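Local coordinates for protein acetyltransferase (Klebsiella pneumoniae, PDB 5XUN) that probably transfers an acetyl group from acetyl-CoA to glycyl-tRNA, acting as the toxin of a type II toxin-antitoxin pair, at residues Leu36-Ala49 and Arg58-Phe70. The protein carries 1 engineered substitution. Sequence-based numbering, arbitrary orientation.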
# COMPACT_ATOMS: atom_id res chain seq x y z
N LEU B 36 -11.33 -11.19 -11.35
CA LEU B 36 -10.53 -9.97 -11.48
C LEU B 36 -11.38 -8.74 -11.19
O LEU B 36 -11.06 -7.94 -10.30
CB LEU B 36 -9.93 -9.87 -12.88
CG LEU B 36 -9.16 -8.57 -13.10
CD1 LEU B 36 -8.02 -8.46 -12.11
CD2 LEU B 36 -8.64 -8.49 -14.52
N LYS B 37 -12.48 -8.59 -11.92
CA LYS B 37 -13.27 -7.37 -11.85
C LYS B 37 -13.93 -7.22 -10.48
O LYS B 37 -14.01 -6.11 -9.95
CB LYS B 37 -14.31 -7.38 -12.96
CG LYS B 37 -15.39 -6.35 -12.83
CD LYS B 37 -14.90 -4.97 -13.15
CE LYS B 37 -16.09 -4.03 -13.20
NZ LYS B 37 -15.69 -2.60 -12.98
N ARG B 38 -14.40 -8.32 -9.90
CA ARG B 38 -15.09 -8.22 -8.62
C ARG B 38 -14.13 -7.86 -7.50
O ARG B 38 -14.49 -7.09 -6.59
CB ARG B 38 -15.82 -9.52 -8.29
CG ARG B 38 -16.49 -9.48 -6.91
CD ARG B 38 -17.28 -10.73 -6.60
NE ARG B 38 -16.48 -11.94 -6.74
CZ ARG B 38 -16.49 -12.73 -7.80
NH1 ARG B 38 -15.73 -13.81 -7.83
NH2 ARG B 38 -17.26 -12.45 -8.85
N GLN B 39 -12.93 -8.42 -7.51
CA GLN B 39 -11.97 -8.08 -6.47
C GLN B 39 -11.39 -6.68 -6.67
O GLN B 39 -11.04 -6.02 -5.70
CB GLN B 39 -10.87 -9.14 -6.40
CG GLN B 39 -11.41 -10.49 -5.94
CD GLN B 39 -10.35 -11.55 -5.74
OE1 GLN B 39 -9.15 -11.26 -5.67
NE2 GLN B 39 -10.78 -12.80 -5.66
N HIS B 40 -11.28 -6.24 -7.93
CA HIS B 40 -10.94 -4.85 -8.23
C HIS B 40 -11.98 -3.88 -7.66
O HIS B 40 -11.63 -2.91 -6.98
CB HIS B 40 -10.82 -4.70 -9.75
CG HIS B 40 -10.60 -3.30 -10.23
ND1 HIS B 40 -9.35 -2.78 -10.48
CD2 HIS B 40 -11.48 -2.33 -10.60
CE1 HIS B 40 -9.46 -1.55 -10.95
NE2 HIS B 40 -10.74 -1.25 -11.03
N ASP B 41 -13.27 -4.13 -7.91
CA ASP B 41 -14.30 -3.24 -7.37
C ASP B 41 -14.41 -3.36 -5.86
O ASP B 41 -14.85 -2.42 -5.20
CB ASP B 41 -15.65 -3.54 -8.01
CG ASP B 41 -15.69 -3.19 -9.46
OD1 ASP B 41 -14.82 -2.40 -9.90
OD2 ASP B 41 -16.60 -3.68 -10.16
N GLY B 42 -14.05 -4.52 -5.30
CA GLY B 42 -14.10 -4.74 -3.87
C GLY B 42 -12.90 -4.26 -3.08
O GLY B 42 -12.80 -4.56 -1.89
N GLN B 43 -11.96 -3.55 -3.72
CA GLN B 43 -10.81 -2.95 -3.04
C GLN B 43 -9.88 -4.01 -2.43
O GLN B 43 -9.17 -3.73 -1.46
CB GLN B 43 -11.25 -1.96 -1.96
CG GLN B 43 -12.30 -0.98 -2.45
CD GLN B 43 -11.86 -0.22 -3.68
OE1 GLN B 43 -10.69 0.12 -3.83
NE2 GLN B 43 -12.80 0.05 -4.58
N ILE B 44 -9.90 -5.21 -3.00
CA ILE B 44 -8.98 -6.28 -2.63
C ILE B 44 -7.70 -6.21 -3.46
O ILE B 44 -6.63 -6.62 -3.01
CB ILE B 44 -9.69 -7.64 -2.83
CG1 ILE B 44 -10.88 -7.77 -1.88
CG2 ILE B 44 -8.75 -8.81 -2.58
CD1 ILE B 44 -10.53 -7.56 -0.43
N LEU B 45 -7.81 -5.67 -4.67
CA LEU B 45 -6.71 -5.52 -5.61
C LEU B 45 -7.12 -4.40 -6.54
O LEU B 45 -8.27 -3.98 -6.56
CB LEU B 45 -6.43 -6.82 -6.37
CG LEU B 45 -7.53 -7.42 -7.25
CD1 LEU B 45 -7.64 -6.77 -8.64
CD2 LEU B 45 -7.30 -8.92 -7.37
N ARG B 46 -6.15 -3.94 -7.34
CA ARG B 46 -6.44 -3.11 -8.49
C ARG B 46 -5.81 -3.77 -9.71
O ARG B 46 -4.69 -4.29 -9.64
CB ARG B 46 -5.92 -1.68 -8.32
CG ARG B 46 -6.56 -0.95 -7.14
CD ARG B 46 -8.08 -0.88 -7.27
NE ARG B 46 -8.51 0.22 -8.12
CZ ARG B 46 -9.78 0.50 -8.39
NH1 ARG B 46 -10.75 -0.25 -7.88
NH2 ARG B 46 -10.10 1.51 -9.18
N GLY B 47 -6.57 -3.79 -10.81
CA GLY B 47 -6.22 -4.57 -11.99
C GLY B 47 -5.83 -3.69 -13.16
O GLY B 47 -6.43 -2.64 -13.38
N TYR B 48 -4.86 -4.15 -13.92
CA TYR B 48 -4.39 -3.46 -15.11
C TYR B 48 -4.39 -4.45 -16.26
O TYR B 48 -4.15 -5.64 -16.07
CB TYR B 48 -2.98 -2.88 -14.91
CG TYR B 48 -2.92 -1.83 -13.82
CD1 TYR B 48 -2.88 -2.21 -12.47
CD2 TYR B 48 -2.92 -0.47 -14.12
CE1 TYR B 48 -2.85 -1.25 -11.47
CE2 TYR B 48 -2.89 0.49 -13.11
CZ TYR B 48 -2.85 0.09 -11.79
OH TYR B 48 -2.81 1.02 -10.77
N ALA B 49 -4.68 -3.96 -17.46
CA ALA B 49 -4.81 -4.84 -18.62
C ALA B 49 -3.96 -4.35 -19.78
O ALA B 49 -3.85 -3.14 -20.03
CB ALA B 49 -6.27 -4.94 -19.06
N ARG B 58 -9.24 -6.21 -27.24
CA ARG B 58 -8.98 -7.55 -26.77
C ARG B 58 -7.96 -7.50 -25.65
O ARG B 58 -7.00 -6.72 -25.70
CB ARG B 58 -8.48 -8.42 -27.92
CG ARG B 58 -9.46 -8.42 -29.10
CD ARG B 58 -8.92 -9.12 -30.33
NE ARG B 58 -8.13 -10.30 -29.99
CZ ARG B 58 -6.83 -10.42 -30.25
NH1 ARG B 58 -6.18 -9.42 -30.85
NH2 ARG B 58 -6.18 -11.52 -29.92
N LEU B 59 -8.17 -8.30 -24.62
CA LEU B 59 -7.27 -8.35 -23.48
C LEU B 59 -6.22 -9.42 -23.76
O LEU B 59 -6.56 -10.59 -23.98
CB LEU B 59 -8.04 -8.62 -22.19
CG LEU B 59 -7.32 -8.48 -20.85
CD1 LEU B 59 -8.30 -7.95 -19.81
CD2 LEU B 59 -6.75 -9.80 -20.39
N LEU B 60 -4.95 -9.01 -23.81
CA LEU B 60 -3.85 -9.91 -24.07
C LEU B 60 -2.96 -10.14 -22.85
O LEU B 60 -2.05 -10.98 -22.92
CB LEU B 60 -3.00 -9.39 -25.24
CG LEU B 60 -3.57 -9.48 -26.66
CD1 LEU B 60 -3.99 -10.91 -26.98
CD2 LEU B 60 -4.72 -8.52 -26.91
N GLY B 61 -3.20 -9.43 -21.76
CA GLY B 61 -2.48 -9.66 -20.52
C GLY B 61 -3.05 -8.80 -19.42
O GLY B 61 -3.80 -7.85 -19.68
N TYR B 62 -2.70 -9.14 -18.18
CA TYR B 62 -3.20 -8.36 -17.06
C TYR B 62 -2.31 -8.58 -15.85
O TYR B 62 -1.53 -9.54 -15.80
CB TYR B 62 -4.66 -8.74 -16.74
CG TYR B 62 -4.83 -10.04 -15.97
CD1 TYR B 62 -4.89 -11.27 -16.63
CD2 TYR B 62 -4.96 -10.03 -14.59
CE1 TYR B 62 -5.05 -12.45 -15.91
CE2 TYR B 62 -5.12 -11.18 -13.88
CZ TYR B 62 -5.17 -12.40 -14.54
OH TYR B 62 -5.33 -13.54 -13.80
N TYR B 63 -2.44 -7.69 -14.86
CA TYR B 63 -1.78 -7.89 -13.57
C TYR B 63 -2.59 -7.21 -12.46
O TYR B 63 -3.42 -6.35 -12.73
CB TYR B 63 -0.32 -7.39 -13.59
CG TYR B 63 -0.09 -5.88 -13.56
CD1 TYR B 63 -0.16 -5.17 -12.36
CD2 TYR B 63 0.25 -5.19 -14.71
CE1 TYR B 63 0.08 -3.80 -12.33
CE2 TYR B 63 0.48 -3.83 -14.70
CZ TYR B 63 0.40 -3.14 -13.50
OH TYR B 63 0.64 -1.78 -13.47
N THR B 64 -2.32 -7.61 -11.21
CA THR B 64 -3.02 -7.06 -10.05
C THR B 64 -2.03 -6.64 -8.96
O THR B 64 -0.99 -7.27 -8.77
CB THR B 64 -4.01 -8.08 -9.43
OG1 THR B 64 -3.28 -9.13 -8.79
CG2 THR B 64 -4.88 -8.70 -10.50
N LEU B 65 -2.39 -5.58 -8.22
CA LEU B 65 -1.58 -5.05 -7.13
C LEU B 65 -2.41 -4.93 -5.86
O LEU B 65 -3.55 -4.47 -5.89
CB LEU B 65 -1.01 -3.67 -7.49
CG LEU B 65 -0.12 -3.65 -8.73
CD1 LEU B 65 0.30 -2.24 -9.13
CD2 LEU B 65 1.10 -4.51 -8.48
N SER B 66 -1.83 -5.35 -4.73
CA SER B 66 -2.47 -5.22 -3.44
C SER B 66 -1.46 -4.75 -2.42
O SER B 66 -0.29 -5.14 -2.47
CB SER B 66 -3.07 -6.57 -2.98
OG SER B 66 -3.89 -7.12 -4.00
N GLY B 67 -1.90 -3.89 -1.50
CA GLY B 67 -1.05 -3.52 -0.38
C GLY B 67 -0.79 -4.71 0.53
O GLY B 67 -1.67 -5.54 0.77
N SER B 68 0.41 -4.77 1.08
CA SER B 68 0.79 -5.93 1.87
C SER B 68 1.94 -5.54 2.78
O SER B 68 2.38 -4.39 2.81
CB SER B 68 1.20 -7.10 0.97
OG SER B 68 2.33 -6.76 0.19
N CYS B 69 2.39 -6.51 3.57
CA CYS B 69 3.64 -6.43 4.29
C CYS B 69 4.16 -7.86 4.43
O CYS B 69 3.43 -8.83 4.20
CB CYS B 69 3.49 -5.74 5.66
SG CYS B 69 2.29 -6.49 6.79
N PHE B 70 5.43 -7.98 4.79
CA PHE B 70 6.06 -9.29 4.89
C PHE B 70 7.10 -9.25 6.00
O PHE B 70 7.63 -8.19 6.34
CB PHE B 70 6.69 -9.71 3.56
CG PHE B 70 7.88 -8.88 3.14
CD1 PHE B 70 7.71 -7.70 2.45
CD2 PHE B 70 9.17 -9.32 3.40
CE1 PHE B 70 8.80 -6.95 2.06
CE2 PHE B 70 10.26 -8.58 3.01
CZ PHE B 70 10.08 -7.39 2.34
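Backbone pairing joins Arg46-Ala49 to Tyr62-Leu65 as neighbouring antiparallel strands of a hairpin in the GNAT sheet. Arg46 and Leu65 exchange two hydrogen bonds, and Tyr48 and Tyr63 two more; Tyr48 N reaches Tyr63 O at 2.9 Å.

On the face carrying Tyr48, Tyr63 and Leu65, the two tyrosine rings lie nearly parallel (15°) but slid apart, their centroids 4.8 Å from each other. Instead of full ring overlap, Tyr48 CB sits over the Tyr63 ring as a CH-pi contact, 3.8 Å from its centroid, while Tyr63 OH lies over a face of the Tyr48 ring. Tyr63 is set there by a CG placed between its backbone N and carbonyl carbon (chi1 74°). Helix 108-126 packs on this face; Tyr63 OH and its His115 ND1 form a hydrogen bond, and Tyr48 OH is hydrogen-bonded to Ala126 O of the second subunit.

On the face of Thr64 and Tyr62, small apolar groups meet: Thr64 CG2 touches Leu36 CD1 of helix 36-41 at 3.5 Å and Leu45 CD1, from the loop that follows, at 3.8 Å. Gly47 has no side chain, and a CB there would run into Leu36 CD1.

Tyrosine thus serves twice over, its ring in apolar packing and its hydroxyl hydrogen-bonded to a helix or the partner subunit.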